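Local coordinates for protein LigF (Sphingobium sp. SYK-6, PDB 4XT0) that cleaves beta-aryl ether bonds in the bacterial breakdown of lignin, as a glutathione-binding enzyme of the glutathione S-transferase superfamily, at residues Leu18-Thr23 against Val72-Leu77; Leu24-Leu29 against Ser84-Arg89. All blocks are in the same frame, centred on the assembly; numbering follows the deposited sequence.

Contact 1: residues Leu18-Thr23 against Val72-Leu77; sequences LKPLAT and VICEYL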
ATOM      1  N   LEU A  18       4.866  -9.714 -12.629  1.00 22.22           N
ATOM      2  CA  LEU A  18       5.706  -9.002 -13.582  1.00 20.35           C
ATOM      3  C   LEU A  18       6.730  -8.077 -12.896  1.00 22.80           C
ATOM      4  O   LEU A  18       7.831  -7.901 -13.408  1.00 27.29           O
ATOM      5  CB  LEU A  18       4.835  -8.200 -14.571  1.00 20.68           C
ATOM      6  CG  LEU A  18       5.590  -7.455 -15.689  1.00 21.98           C
ATOM      7  CD1 LEU A  18       4.779  -7.411 -16.988  1.00 22.87           C
ATOM      8  CD2 LEU A  18       5.966  -6.032 -15.269  1.00 22.46           C
ATOM      9  N   LYS A  19       6.376  -7.497 -11.748  1.00 18.77           N
ATOM     10  CA  LYS A  19       7.219  -6.481 -11.117  1.00 19.65           C
ATOM     11  C   LYS A  19       8.626  -7.028 -10.811  1.00 17.06           C
ATOM     12  O   LYS A  19       9.600  -6.506 -11.355  1.00 15.45           O
ATOM     13  CB  LYS A  19       6.559  -5.914  -9.847  1.00 16.82           C
ATOM     14  CG  LYS A  19       5.112  -5.370 -10.033  1.00 19.49           C
ATOM     15  CD  LYS A  19       4.630  -4.703  -8.725  1.00 19.77           C
ATOM     16  CE  LYS A  19       3.113  -4.466  -8.671  1.00 22.17           C
ATOM     17  NZ  LYS A  19       2.683  -4.067  -7.282  1.00 21.00           N
ATOM     18  N   PRO A  20       8.750  -8.097  -9.980  1.00 18.11           N
ATOM     19  CA  PRO A  20      10.147  -8.542  -9.779  1.00 14.81           C
ATOM     20  C   PRO A  20      10.767  -9.238 -10.991  1.00 23.97           C
ATOM     21  O   PRO A  20      12.000  -9.270 -11.125  1.00 17.02           O
ATOM     22  CB  PRO A  20      10.047  -9.517  -8.586  1.00 13.55           C
ATOM     23  CG  PRO A  20       8.637 -10.052  -8.639  1.00 20.63           C
ATOM     24  CD  PRO A  20       7.788  -8.902  -9.196  1.00 23.68           C
ATOM     25  N   LEU A  21       9.938  -9.783 -11.872  1.00 19.32           N
ATOM     26  CA  LEU A  21      10.453 -10.435 -13.065  1.00 23.63           C
ATOM     27  C   LEU A  21      11.144  -9.401 -13.953  1.00 22.40           C
ATOM     28  O   LEU A  21      12.280  -9.603 -14.396  1.00 23.16           O
ATOM     29  CB  LEU A  21       9.316 -11.153 -13.804  1.00 24.98           C
ATOM     30  CG  LEU A  21       9.618 -12.287 -14.787  1.00 37.14           C
ATOM     31  CD1 LEU A  21      10.363 -13.423 -14.112  1.00 35.03           C
ATOM     32  CD2 LEU A  21       8.319 -12.798 -15.433  1.00 36.23           C
ATOM     33  N   ALA A  22      10.462  -8.282 -14.207  1.00 18.70           N
ATOM     34  CA  ALA A  22      11.044  -7.197 -15.009  1.00 21.23           C
ATOM     35  C   ALA A  22      12.296  -6.612 -14.319  1.00 20.42           C
ATOM     36  O   ALA A  22      13.296  -6.322 -14.965  1.00 20.46           O
ATOM     37  CB  ALA A  22       9.998  -6.098 -15.258  1.00 16.83           C
ATOM     38  N   THR A  23      12.233  -6.451 -13.002  1.00 19.13           N
ATOM     39  CA  THR A  23      13.371  -5.937 -12.237  1.00 17.47           C
ATOM     40  C   THR A  23      14.609  -6.827 -12.420  1.00 16.38           C
ATOM     41  O   THR A  23      15.696  -6.330 -12.676  1.00 18.28           O
ATOM     42  CB  THR A  23      13.005  -5.808 -10.747  1.00 17.45           C
ATOM     43  OG1 THR A  23      11.886  -4.922 -10.625  1.00 16.63           O
ATOM     44  CG2 THR A  23      14.181  -5.242  -9.908  1.00 12.54           C
ATOM     45  N   VAL A  72       7.981  -5.038  -2.563  1.00 14.81           N
ATOM     46  CA  VAL A  72       9.079  -5.200  -1.617  1.00 15.72           C
ATOM     47  C   VAL A  72      10.262  -5.958  -2.253  1.00 15.84           C
ATOM     48  O   VAL A  72      11.429  -5.639  -2.019  1.00 15.38           O
ATOM     49  CB  VAL A  72       8.571  -5.931  -0.343  1.00 15.27           C
ATOM     50  CG1 VAL A  72       9.725  -6.346   0.598  1.00 11.97           C
ATOM     51  CG2 VAL A  72       7.538  -5.043   0.409  1.00 11.83           C
ATOM     52  N   ILE A  73       9.946  -6.972  -3.046  1.00 14.99           N
ATOM     53  CA  ILE A  73      10.969  -7.736  -3.720  1.00 16.59           C
ATOM     54  C   ILE A  73      11.796  -6.829  -4.644  1.00 11.81           C
ATOM     55  O   ILE A  73      13.012  -6.949  -4.694  1.00 17.71           O
ATOM     56  CB  ILE A  73      10.356  -8.901  -4.555  1.00 14.31           C
ATOM     57  CG1 ILE A  73       9.613  -9.900  -3.654  1.00 12.84           C
ATOM     58  CG2 ILE A  73      11.463  -9.622  -5.323  1.00 12.79           C
ATOM     59  CD1 ILE A  73       8.673 -10.867  -4.454  1.00 18.66           C
ATOM     60  N   CYS A  74      11.136  -5.939  -5.380  1.00 10.03           N
ATOM     61  CA  CYS A  74      11.865  -5.047  -6.291  1.00 16.85           C
ATOM     62  C   CYS A  74      12.795  -4.138  -5.497  1.00 16.49           C
ATOM     63  O   CYS A  74      13.957  -3.986  -5.862  1.00 13.57           O
ATOM     64  CB  CYS A  74      10.904  -4.200  -7.142  1.00 15.16           C
ATOM     65  SG  CYS A  74       9.756  -5.171  -8.165  1.00 19.80           S
ATOM     66  N   GLU A  75      12.292  -3.557  -4.403  1.00  9.19           N
ATOM     67  CA  GLU A  75      13.130  -2.697  -3.555  1.00 13.89           C
ATOM     68  C   GLU A  75      14.270  -3.501  -2.937  1.00 14.26           C
ATOM     69  O   GLU A  75      15.394  -3.011  -2.843  1.00 16.38           O
ATOM     70  CB  GLU A  75      12.300  -2.008  -2.458  1.00 13.20           C
ATOM     71  CG  GLU A  75      11.302  -0.946  -2.990  1.00 16.47           C
ATOM     72  CD  GLU A  75      11.578   0.452  -2.446  1.00 18.44           C
ATOM     73  OE1 GLU A  75      12.761   0.802  -2.264  1.00 13.41           O
ATOM     74  OE2 GLU A  75      10.612   1.201  -2.205  1.00 20.19           O
ATOM     75  N   TYR A  76      13.982  -4.741  -2.540  1.00 13.97           N
ATOM     76  CA  TYR A  76      15.008  -5.649  -2.036  1.00 16.53           C
ATOM     77  C   TYR A  76      16.120  -5.866  -3.059  1.00 14.97           C
ATOM     78  O   TYR A  76      17.297  -5.866  -2.711  1.00 14.33           O
ATOM     79  CB  TYR A  76      14.386  -7.002  -1.642  1.00 12.67           C
ATOM     80  CG  TYR A  76      15.409  -8.048  -1.203  1.00 13.29           C
ATOM     81  CD1 TYR A  76      15.926  -8.039   0.085  1.00 12.25           C
ATOM     82  CD2 TYR A  76      15.830  -9.058  -2.074  1.00 13.35           C
ATOM     83  CE1 TYR A  76      16.854  -9.005   0.513  1.00 14.94           C
ATOM     84  CE2 TYR A  76      16.760 -10.032  -1.668  1.00 13.17           C
ATOM     85  CZ  TYR A  76      17.260 -10.000  -0.369  1.00 20.52           C
ATOM     86  OH  TYR A  76      18.173 -10.945   0.058  1.00 17.66           O
ATOM     87  N   LEU A  77      15.758  -6.037  -4.328  1.00 12.12           N
ATOM     88  CA  LEU A  77      16.766  -6.306  -5.359  1.00 15.09           C
ATOM     89  C   LEU A  77      17.648  -5.073  -5.585  1.00 10.78           C
ATOM     90  O   LEU A  77      18.848  -5.178  -5.864  1.00 13.08           O
ATOM     91  CB  LEU A  77      16.079  -6.744  -6.666  1.00 12.42           C
ATOM     92  CG  LEU A  77      15.472  -8.154  -6.576  1.00 16.61           C
ATOM     93  CD1 LEU A  77      14.579  -8.447  -7.772  1.00 13.70           C
ATOM     94  CD2 LEU A  77      16.566  -9.230  -6.457  1.00 13.41           C
TER

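Contact 2: residues Leu24-Leu29 against Ser84-Arg89; sequences LYEKGL and SGNSLR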
ATOM      1  N   LEU A  24      14.422  -8.143 -12.330  1.00 18.38           N
ATOM      2  CA  LEU A  24      15.519  -9.096 -12.483  1.00 18.93           C
ATOM      3  C   LEU A  24      16.166  -9.003 -13.869  1.00 24.46           C
ATOM      4  O   LEU A  24      17.395  -8.984 -13.995  1.00 22.15           O
ATOM      5  CB  LEU A  24      15.015 -10.532 -12.227  1.00 20.42           C
ATOM      6  CG  LEU A  24      14.683 -10.843 -10.756  1.00 21.19           C
ATOM      7  CD1 LEU A  24      13.720 -12.035 -10.658  1.00 15.96           C
ATOM      8  CD2 LEU A  24      15.975 -11.074  -9.948  1.00 17.58           C
ATOM      9  N   TYR A  25      15.342  -8.936 -14.910  1.00 17.81           N
ATOM     10  CA  TYR A  25      15.873  -8.840 -16.272  1.00 19.37           C
ATOM     11  C   TYR A  25      16.504  -7.480 -16.532  1.00 21.40           C
ATOM     12  O   TYR A  25      17.486  -7.380 -17.244  1.00 20.60           O
ATOM     13  CB  TYR A  25      14.777  -9.080 -17.313  1.00 22.81           C
ATOM     14  CG  TYR A  25      14.434 -10.530 -17.536  1.00 24.17           C
ATOM     15  CD1 TYR A  25      15.211 -11.328 -18.366  1.00 32.01           C
ATOM     16  CD2 TYR A  25      13.318 -11.102 -16.923  1.00 21.06           C
ATOM     17  CE1 TYR A  25      14.897 -12.658 -18.575  1.00 37.94           C
ATOM     18  CE2 TYR A  25      13.000 -12.431 -17.118  1.00 23.80           C
ATOM     19  CZ  TYR A  25      13.792 -13.206 -17.947  1.00 34.30           C
ATOM     20  OH  TYR A  25      13.472 -14.524 -18.159  1.00 31.79           O
ATOM     21  N   GLU A  26      15.931  -6.420 -15.969  1.00 17.54           N
ATOM     22  CA  GLU A  26      16.501  -5.088 -16.201  1.00 24.80           C
ATOM     23  C   GLU A  26      17.872  -4.971 -15.550  1.00 20.07           C
ATOM     24  O   GLU A  26      18.748  -4.249 -16.042  1.00 20.37           O
ATOM     25  CB  GLU A  26      15.575  -3.988 -15.675  1.00 17.38           C
ATOM     26  CG  GLU A  26      14.304  -3.807 -16.493  1.00 20.54           C
ATOM     27  CD  GLU A  26      14.498  -2.964 -17.756  1.00 24.13           C
ATOM     28  OE1 GLU A  26      15.651  -2.597 -18.093  1.00 24.81           O
ATOM     29  OE2 GLU A  26      13.481  -2.683 -18.432  1.00 26.96           O
ATOM     30  N   LYS A  27      18.067  -5.694 -14.449  1.00 17.10           N
ATOM     31  CA  LYS A  27      19.336  -5.605 -13.715  1.00 18.53           C
ATOM     32  C   LYS A  27      20.341  -6.662 -14.172  1.00 25.97           C
ATOM     33  O   LYS A  27      21.476  -6.728 -13.684  1.00 21.82           O
ATOM     34  CB  LYS A  27      19.061  -5.701 -12.210  1.00 19.59           C
ATOM     35  CG  LYS A  27      18.237  -4.496 -11.726  1.00 16.76           C
ATOM     36  CD  LYS A  27      18.069  -4.484 -10.195  1.00 13.92           C
ATOM     37  CE  LYS A  27      19.381  -4.176  -9.490  1.00 20.50           C
ATOM     38  NZ  LYS A  27      20.019  -2.896  -9.960  1.00 15.89           N
ATOM     39  N   GLY A  28      19.927  -7.466 -15.144  1.00 20.83           N
ATOM     40  CA  GLY A  28      20.800  -8.471 -15.725  1.00 25.82           C
ATOM     41  C   GLY A  28      21.149  -9.562 -14.732  1.00 22.16           C
ATOM     42  O   GLY A  28      22.153 -10.244 -14.883  1.00 24.69           O
ATOM     43  N   LEU A  29      20.310  -9.735 -13.722  1.00 22.96           N
ATOM     44  CA  LEU A  29      20.575 -10.715 -12.671  1.00 28.20           C
ATOM     45  C   LEU A  29      20.251 -12.132 -13.127  1.00 31.77           C
ATOM     46  O   LEU A  29      19.194 -12.380 -13.706  1.00 28.08           O
ATOM     47  CB  LEU A  29      19.769 -10.379 -11.413  1.00 22.85           C
ATOM     48  CG  LEU A  29      20.271  -9.146 -10.653  1.00 21.79           C
ATOM     49  CD1 LEU A  29      19.281  -8.701  -9.603  1.00 22.44           C
ATOM     50  CD2 LEU A  29      21.621  -9.455 -10.004  1.00 21.11           C
ATOM     51  N   SER A  84      24.142  -3.661 -10.165  1.00 21.47           N
ATOM     52  CA  SER A  84      23.917  -4.641 -11.234  1.00 23.80           C
ATOM     53  C   SER A  84      22.996  -4.097 -12.319  1.00 22.14           C
ATOM     54  O   SER A  84      21.848  -3.772 -12.036  1.00 17.33           O
ATOM     55  CB  SER A  84      23.306  -5.930 -10.685  1.00 23.08           C
ATOM     56  OG  SER A  84      24.135  -6.501  -9.692  1.00 31.26           O
ATOM     57  N   GLY A  85      23.509  -4.008 -13.547  1.00 21.22           N
ATOM     58  CA  GLY A  85      22.723  -3.591 -14.699  1.00 25.55           C
ATOM     59  C   GLY A  85      22.030  -2.251 -14.501  1.00 27.24           C
ATOM     60  O   GLY A  85      22.550  -1.378 -13.804  1.00 24.61           O
ATOM     61  N   ASN A  86      20.838  -2.097 -15.078  1.00 26.16           N
ATOM     62  CA  ASN A  86      20.114  -0.823 -14.990  1.00 21.35           C
ATOM     63  C   ASN A  86      19.761  -0.424 -13.552  1.00 18.67           C
ATOM     64  O   ASN A  86      19.350  -1.257 -12.727  1.00 18.16           O
ATOM     65  CB  ASN A  86      18.846  -0.881 -15.850  1.00 21.28           C
ATOM     66  CG  ASN A  86      19.160  -0.932 -17.331  1.00 25.94           C
ATOM     67  OD1 ASN A  86      20.087  -0.284 -17.786  1.00 35.11           O
ATOM     68  ND2 ASN A  86      18.393  -1.712 -18.089  1.00 26.04           N
ATOM     69  N   SER A  87      19.956   0.849 -13.230  1.00 16.18           N
ATOM     70  CA  SER A  87      19.610   1.343 -11.897  1.00 16.91           C
ATOM     71  C   SER A  87      18.142   1.793 -11.838  1.00 19.51           C
ATOM     72  O   SER A  87      17.733   2.673 -12.599  1.00 19.72           O
ATOM     73  CB  SER A  87      20.534   2.495 -11.513  1.00 21.55           C
ATOM     74  OG  SER A  87      20.114   3.045 -10.277  1.00 25.69           O
ATOM     75  N   LEU A  88      17.339   1.185 -10.963  1.00 17.46           N
ATOM     76  CA  LEU A  88      15.880   1.341 -11.089  1.00 13.20           C
ATOM     77  C   LEU A  88      15.258   2.198  -9.986  1.00 17.10           C
ATOM     78  O   LEU A  88      14.043   2.325  -9.914  1.00 13.21           O
ATOM     79  CB  LEU A  88      15.192  -0.035 -11.129  1.00 15.01           C
ATOM     80  CG  LEU A  88      15.638  -0.953 -12.286  1.00 15.81           C
ATOM     81  CD1 LEU A  88      15.080  -2.384 -12.165  1.00 13.43           C
ATOM     82  CD2 LEU A  88      15.247  -0.349 -13.622  1.00 14.45           C
ATOM     83  N   ARG A  89      16.087   2.799  -9.135  1.00 13.51           N
ATOM     84  CA  ARG A  89      15.585   3.848  -8.226  1.00 17.29           C
ATOM     85  C   ARG A  89      16.425   5.091  -8.409  1.00 13.47           C
ATOM     86  O   ARG A  89      17.639   4.993  -8.540  1.00 16.77           O
ATOM     87  CB  ARG A  89      15.641   3.422  -6.752  1.00 16.12           C
ATOM     88  CG  ARG A  89      14.824   2.197  -6.369  1.00 16.92           C
ATOM     89  CD  ARG A  89      14.814   2.040  -4.817  1.00 15.46           C
ATOM     90  NE  ARG A  89      16.154   1.792  -4.299  1.00 15.61           N
ATOM     91  CZ  ARG A  89      16.454   0.991  -3.273  1.00 16.34           C
ATOM     92  NH1 ARG A  89      15.507   0.328  -2.616  1.00 14.86           N
ATOM     93  NH2 ARG A  89      17.722   0.845  -2.912  1.00 10.34           N
TER

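Contact 1: residues Leu18-Thr23 against Val72-Leu77
The peptide group joining K19 to P20 turns one flat face to helix 72-77, and the sulfur of C74 sits almost straight above it: SG is 3.4 Å from K19 C and 3.6 Å from P20 N. C74 chi1 of -59°, with SG anti to its own carbonyl carbon, brings the sulfur to that face. At the carbonyl edge, K19 O accepts two bonds from one turn on, from T23 N (3.1 Å) and from T23 OG1 (2.9 Å). The hydroxyl approaches 38° out of the carbonyl plane, on the same side as the sulfur, so OG1 and C74 SG come within 3.3 Å of each other. At the other end of the peptide, P20 has no N-H to give to the preceding turn, and helix 15-26 is kinked there. P20 points its CB at helix 72-77, 3.6 Å from I73 CG2. Farther along, T23 and L77 cross obliquely, with T23 CG2 and L77 CD1 3.9 Å apart.

All six touching residues are buried. K19 contributes mainly CB and its carbonyl here; its extended chain leads NZ away to a salt bridge with D107 and a hydrogen bond with S70, which lines the glutathione pocket. I73 and L77 also pack on L60 of strand 59-62. The axes of the two short segments approach to 8.8 Å and differ by 20° in N-to-C direction; P20, T23 and C74 bury the most surface between them, with I73 and L77 beside them. Two neighbouring, nearly parallel helices against the mixed sheet, in strand order 2-1-3-4, are the first and third helices of the thioredoxin-like N-terminal domain of glutathione transferases.

Contact 2: residues Leu24-Leu29 against Ser84-Arg89
The ammonium group of K27 has its strongest partner in the carboxylate of E78, a salt bridge on helix 70-80, and it also binds the loop: NZ donates to S84 O at 2.9 Å, in the carbonyl plane, and weakly to N86 O at 3.3 Å. A bend at chi3 (70°) and another at chi4 fold the lysine chain back so that NZ reaches both carbonyls. An alanine here would probably loosen residues 84-86, since the charge bound to E78, S84 O and N86 O and the CG packed on L88 would go. N86 supplies a second grip, on E26. Its backbone N donates to E26 O over 3.2 Å, fairly straight at 152°, while ND2 donates to E26 OE1 at 2.9 Å, meeting that oxygen nearly along its C-O axis with the amide and carboxylate planes 51° apart. The other oxygen, OE2, pairs with R236, so the carboxylate is held from two directions.

These bonds gather at the C-terminal end of helix 15-26, which closes in a Schellman motif: G28 turns to positive phi, L29 N bonds back to L24 O at 3.0 Å, and G28 N bonds weakly to Y25 O. The partner is the linker leading from helix 70-80 to helix 93-121, between the two domains of the glutathione transferase fold. G85, also at positive phi, passes so near K27 O that a side chain at its position would clash.

Beyond the polar groups, L88 points at the helix end and crosses K27 obliquely. Its CD1 lies 3.8 Å from K27 CG and 3.9 Å from E26 CB, while L195 and I198 of helix 195-204 also touch the leucine. Just past G28, L29 rests its CD2 3.9 Å from S84 OG.

Both contacts use helix 15-26, at successive positions. Contact 1 is wholly buried, its centre about 10 Å from the centre of the chain, and joins two helices through mostly apolar side chains and the sulfur of C74. Contact 2, its centre about 18 Å from the same point, is partly buried; it joins the end of the same helix to a linker and relies on a lysine, a carboxylate-amide pair and backbone carbonyls, with L88 packed alongside, and covers more surface (375 against 259 Å²). The two meet directly: L77 CD1 packs on L24 CD2, T23 CG2 on L88 CD1, and E75 OE1 forms a salt bridge with R89 NH1 at 2.8 Å, so helix 70-80 touches both segments of contact 2.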